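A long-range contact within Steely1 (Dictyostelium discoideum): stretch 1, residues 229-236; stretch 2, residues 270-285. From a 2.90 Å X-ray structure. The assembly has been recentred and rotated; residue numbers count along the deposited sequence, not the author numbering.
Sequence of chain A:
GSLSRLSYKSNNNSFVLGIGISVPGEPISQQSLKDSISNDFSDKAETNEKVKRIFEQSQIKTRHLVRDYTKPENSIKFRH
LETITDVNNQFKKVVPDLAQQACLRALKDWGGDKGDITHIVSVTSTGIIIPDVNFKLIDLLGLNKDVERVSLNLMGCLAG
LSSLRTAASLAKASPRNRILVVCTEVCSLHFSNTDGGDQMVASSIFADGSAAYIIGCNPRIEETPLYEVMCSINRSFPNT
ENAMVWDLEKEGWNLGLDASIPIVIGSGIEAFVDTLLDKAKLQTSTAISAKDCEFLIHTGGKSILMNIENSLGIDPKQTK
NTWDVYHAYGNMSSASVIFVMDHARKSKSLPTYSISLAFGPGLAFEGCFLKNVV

Stretch 1 (229-236) VMCSINRS
Stretch 2, residues 270-285: EAFVDTLLDKAKLQTS

This is a helix packed nearly antiparallel across one face of a β-strand, an apolar seam closed at one end by an arginine that hydrogen-bonds to a helix threonine. The strand, 229-236, and the helix that begins before 270 run at 146° between their N-to-C directions, with axes 8.3 Å apart at closest approach.

Register follows from periodicity. From Cys 231 to Arg 235 the CA-to-CB directions alternate: Cys 231, Ile 233 and Arg 235 point toward the helix, Ser 232 and Asn 234 away. Met 230 also points toward, at phi/psi -70/-47, where the strand departs from extended geometry; Ile 233 to Arg 235 are extended (Asn 234 -152/152), and the helix stays near -65/-40. The helix answers in steps of four: Cys 231 CA lies 6.4 Å from Ala 280 CA, Ile 233 CA 6.5 Å from Leu 276 CA, and Arg 235 CA, wider, 7.6 Å from Phe 272 CA. Cys 231 SG is 4.3 Å from Ala 280 CB.

Ile 233 (chi1 p, chi2 t) is the central knob. Its CD1 sits 3.7 Å from Leu 276 CB and over the face of the Phe 272 ring, 4.2 Å from the centroid and 26° off the normal, a CH-pi contact. Phe 272 (chi1 t, chi2 -106°) leaves its backbone sideways, yet its ring end comes nearer the strand. Leu 276 (t, p) does likewise, bringing CD1 to 4.1 Å from Cys 231 SG; that sulfur, at chi1 p, is also 3.8 Å from Lys 279 CB.

Arg 235 (t, 108°, p, -160°) reaches across toward the helix. Its NH1 and NH2 both donate to Thr 275 OG1 (chi1 m), at 3.2 and 3.0 Å, although the position of NH2 is less certain. Phe 272 CE2 lies over one guanidinium face.

Beyond the helical stretch, Met 230 (m, t, p) reaches the following turn, its CE 4.0 Å from Thr 284 CG2 (chi1 t). The contact buries 721 Å² in all.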

# COMPACT_ATOMS: atom_id res chain seq x y z
N VAL A 229 -10.03 20.21 -5.41
CA VAL A 229 -8.65 19.84 -5.66
C VAL A 229 -8.32 20.02 -7.14
O VAL A 229 -8.58 19.17 -7.98
CB VAL A 229 -8.39 18.40 -5.15
CG1 VAL A 229 -9.41 17.51 -5.55
CG2 VAL A 229 -7.23 17.87 -5.70
N MET A 230 -7.73 21.17 -7.44
CA MET A 230 -7.38 21.54 -8.80
C MET A 230 -6.24 20.71 -9.36
O MET A 230 -6.31 20.23 -10.49
CB MET A 230 -7.05 23.02 -8.83
CG MET A 230 -8.18 23.85 -8.26
SD MET A 230 -7.75 25.57 -8.09
CE MET A 230 -7.39 26.02 -9.75
N CYS A 231 -5.18 20.56 -8.59
CA CYS A 231 -4.06 19.74 -9.03
C CYS A 231 -3.16 19.41 -7.85
O CYS A 231 -3.22 20.07 -6.81
CB CYS A 231 -3.26 20.45 -10.14
SG CYS A 231 -2.46 21.95 -9.63
N SER A 232 -2.35 18.37 -8.01
CA SER A 232 -1.44 17.96 -6.95
C SER A 232 -0.26 17.26 -7.58
O SER A 232 -0.40 16.59 -8.59
CB SER A 232 -2.16 17.03 -5.97
OG SER A 232 -2.87 16.03 -6.67
N ILE A 233 0.90 17.42 -6.96
CA ILE A 233 2.14 16.82 -7.47
C ILE A 233 2.97 16.19 -6.37
O ILE A 233 2.59 16.21 -5.20
CB ILE A 233 3.04 17.89 -8.14
CG1 ILE A 233 3.32 19.01 -7.12
CG2 ILE A 233 2.38 18.45 -9.39
CD1 ILE A 233 4.33 20.03 -7.57
N ASN A 234 4.11 15.61 -6.75
CA ASN A 234 5.04 15.02 -5.79
C ASN A 234 6.45 15.07 -6.34
O ASN A 234 6.65 15.07 -7.55
CB ASN A 234 4.64 13.58 -5.38
CG ASN A 234 4.83 12.56 -6.49
OD1 ASN A 234 4.61 11.37 -6.28
ND2 ASN A 234 5.24 13.00 -7.67
N ARG A 235 7.43 15.12 -5.45
CA ARG A 235 8.82 15.19 -5.87
C ARG A 235 9.66 14.20 -5.08
O ARG A 235 9.38 13.94 -3.91
CB ARG A 235 9.36 16.61 -5.64
CG ARG A 235 10.78 16.87 -6.17
CD ARG A 235 10.76 17.76 -7.40
NE ARG A 235 10.47 19.15 -7.07
CZ ARG A 235 10.02 20.05 -7.93
NH1 ARG A 235 9.78 19.72 -9.19
NH2 ARG A 235 9.83 21.30 -7.54
N SER A 236 10.69 13.66 -5.72
CA SER A 236 11.58 12.73 -5.05
C SER A 236 12.98 13.33 -5.06
O SER A 236 13.35 14.03 -6.01
CB SER A 236 11.59 11.38 -5.76
OG SER A 236 12.23 11.47 -7.01
N GLU A 270 10.62 25.96 -1.85
CA GLU A 270 10.23 27.00 -2.80
C GLU A 270 10.16 26.52 -4.23
O GLU A 270 9.16 26.72 -4.90
CB GLU A 270 11.19 28.18 -2.74
CG GLU A 270 10.73 29.36 -3.60
CD GLU A 270 11.73 30.48 -3.60
OE1 GLU A 270 11.32 31.65 -3.39
OE2 GLU A 270 12.94 30.20 -3.82
N ALA A 271 11.22 25.90 -4.72
CA ALA A 271 11.23 25.40 -6.08
C ALA A 271 10.06 24.46 -6.30
O ALA A 271 9.45 24.46 -7.37
CB ALA A 271 12.52 24.67 -6.35
N PHE A 272 9.75 23.67 -5.28
CA PHE A 272 8.65 22.72 -5.33
C PHE A 272 7.30 23.45 -5.41
O PHE A 272 6.49 23.15 -6.28
CB PHE A 272 8.68 21.81 -4.10
CG PHE A 272 7.60 20.77 -4.10
CD1 PHE A 272 6.50 20.88 -3.26
CD2 PHE A 272 7.70 19.65 -4.92
CE1 PHE A 272 5.51 19.91 -3.26
CE2 PHE A 272 6.71 18.67 -4.93
CZ PHE A 272 5.62 18.80 -4.09
N VAL A 273 7.08 24.41 -4.51
CA VAL A 273 5.84 25.18 -4.50
C VAL A 273 5.67 25.92 -5.82
O VAL A 273 4.56 26.26 -6.21
CB VAL A 273 5.81 26.23 -3.39
CG1 VAL A 273 4.46 26.91 -3.38
CG2 VAL A 273 6.09 25.58 -2.04
N ASP A 274 6.79 26.17 -6.50
CA ASP A 274 6.77 26.85 -7.78
C ASP A 274 6.26 25.90 -8.85
O ASP A 274 5.47 26.30 -9.71
CB ASP A 274 8.16 27.35 -8.17
CG ASP A 274 8.48 28.70 -7.56
OD1 ASP A 274 7.57 29.33 -6.99
OD2 ASP A 274 9.64 29.14 -7.66
N THR A 275 6.69 24.65 -8.80
CA THR A 275 6.24 23.68 -9.79
C THR A 275 4.74 23.45 -9.64
O THR A 275 4.05 23.24 -10.63
CB THR A 275 6.97 22.35 -9.64
OG1 THR A 275 8.37 22.55 -9.84
CG2 THR A 275 6.46 21.35 -10.66
N LEU A 276 4.25 23.49 -8.41
CA LEU A 276 2.82 23.30 -8.14
C LEU A 276 2.00 24.49 -8.65
O LEU A 276 0.93 24.31 -9.25
CB LEU A 276 2.57 23.14 -6.63
CG LEU A 276 1.10 23.03 -6.22
CD1 LEU A 276 0.51 21.76 -6.79
CD2 LEU A 276 0.97 23.03 -4.71
N LEU A 277 2.50 25.70 -8.41
CA LEU A 277 1.82 26.92 -8.84
C LEU A 277 1.66 27.05 -10.35
O LEU A 277 0.65 27.58 -10.82
CB LEU A 277 2.53 28.17 -8.32
CG LEU A 277 2.16 28.64 -6.91
CD1 LEU A 277 2.33 30.03 -6.80
CD2 LEU A 277 0.79 28.52 -6.66
N ASP A 278 2.65 26.59 -11.11
CA ASP A 278 2.60 26.66 -12.57
C ASP A 278 1.52 25.74 -13.12
O ASP A 278 0.90 26.03 -14.15
CB ASP A 278 3.95 26.28 -13.17
CG ASP A 278 5.05 27.24 -12.76
OD1 ASP A 278 6.21 27.05 -13.21
OD2 ASP A 278 4.77 28.18 -11.99
N LYS A 279 1.30 24.63 -12.43
CA LYS A 279 0.29 23.66 -12.83
C LYS A 279 -1.07 24.26 -12.53
O LYS A 279 -2.04 24.05 -13.27
CB LYS A 279 0.45 22.36 -12.06
CG LYS A 279 0.78 21.19 -12.96
CD LYS A 279 -0.26 20.08 -12.93
CE LYS A 279 -0.01 19.09 -11.84
NZ LYS A 279 -0.59 17.74 -12.09
N ALA A 280 -1.14 25.00 -11.44
CA ALA A 280 -2.38 25.63 -11.04
C ALA A 280 -2.75 26.71 -12.04
O ALA A 280 -3.90 26.80 -12.46
CB ALA A 280 -2.24 26.21 -9.64
N LYS A 281 -1.76 27.52 -12.42
CA LYS A 281 -1.97 28.62 -13.36
C LYS A 281 -2.46 28.16 -14.73
O LYS A 281 -2.80 28.98 -15.58
CB LYS A 281 -0.69 29.44 -13.51
CG LYS A 281 -0.32 30.23 -12.26
CD LYS A 281 1.16 30.59 -12.23
CE LYS A 281 1.58 31.08 -10.85
NZ LYS A 281 3.06 31.06 -10.69
N LEU A 282 -2.51 26.85 -14.93
CA LEU A 282 -2.99 26.30 -16.19
C LEU A 282 -4.51 26.32 -16.20
O LEU A 282 -5.13 26.07 -17.24
CB LEU A 282 -2.51 24.86 -16.36
CG LEU A 282 -1.06 24.62 -16.76
CD1 LEU A 282 -0.83 23.12 -16.89
CD2 LEU A 282 -0.78 25.30 -18.08
N GLN A 283 -5.10 26.60 -15.05
CA GLN A 283 -6.56 26.65 -14.94
C GLN A 283 -6.97 28.05 -14.51
O GLN A 283 -7.76 28.70 -15.19
CB GLN A 283 -7.03 25.62 -13.91
CG GLN A 283 -6.39 24.24 -14.10
CD GLN A 283 -6.70 23.28 -12.97
OE1 GLN A 283 -6.06 22.24 -12.85
NE2 GLN A 283 -7.67 23.63 -12.14
N THR A 284 -6.43 28.50 -13.39
CA THR A 284 -6.74 29.83 -12.89
C THR A 284 -5.78 30.84 -13.48
O THR A 284 -4.84 31.27 -12.81
CB THR A 284 -6.63 29.90 -11.36
OG1 THR A 284 -6.63 31.27 -10.93
CG2 THR A 284 -5.37 29.23 -10.93
N SER A 285 -5.98 31.22 -14.74
CA SER A 285 -5.10 32.21 -15.33
C SER A 285 -5.16 33.51 -14.52
O SER A 285 -5.84 34.46 -14.90
CB SER A 285 -5.50 32.47 -16.78
OG SER A 285 -4.66 31.76 -17.66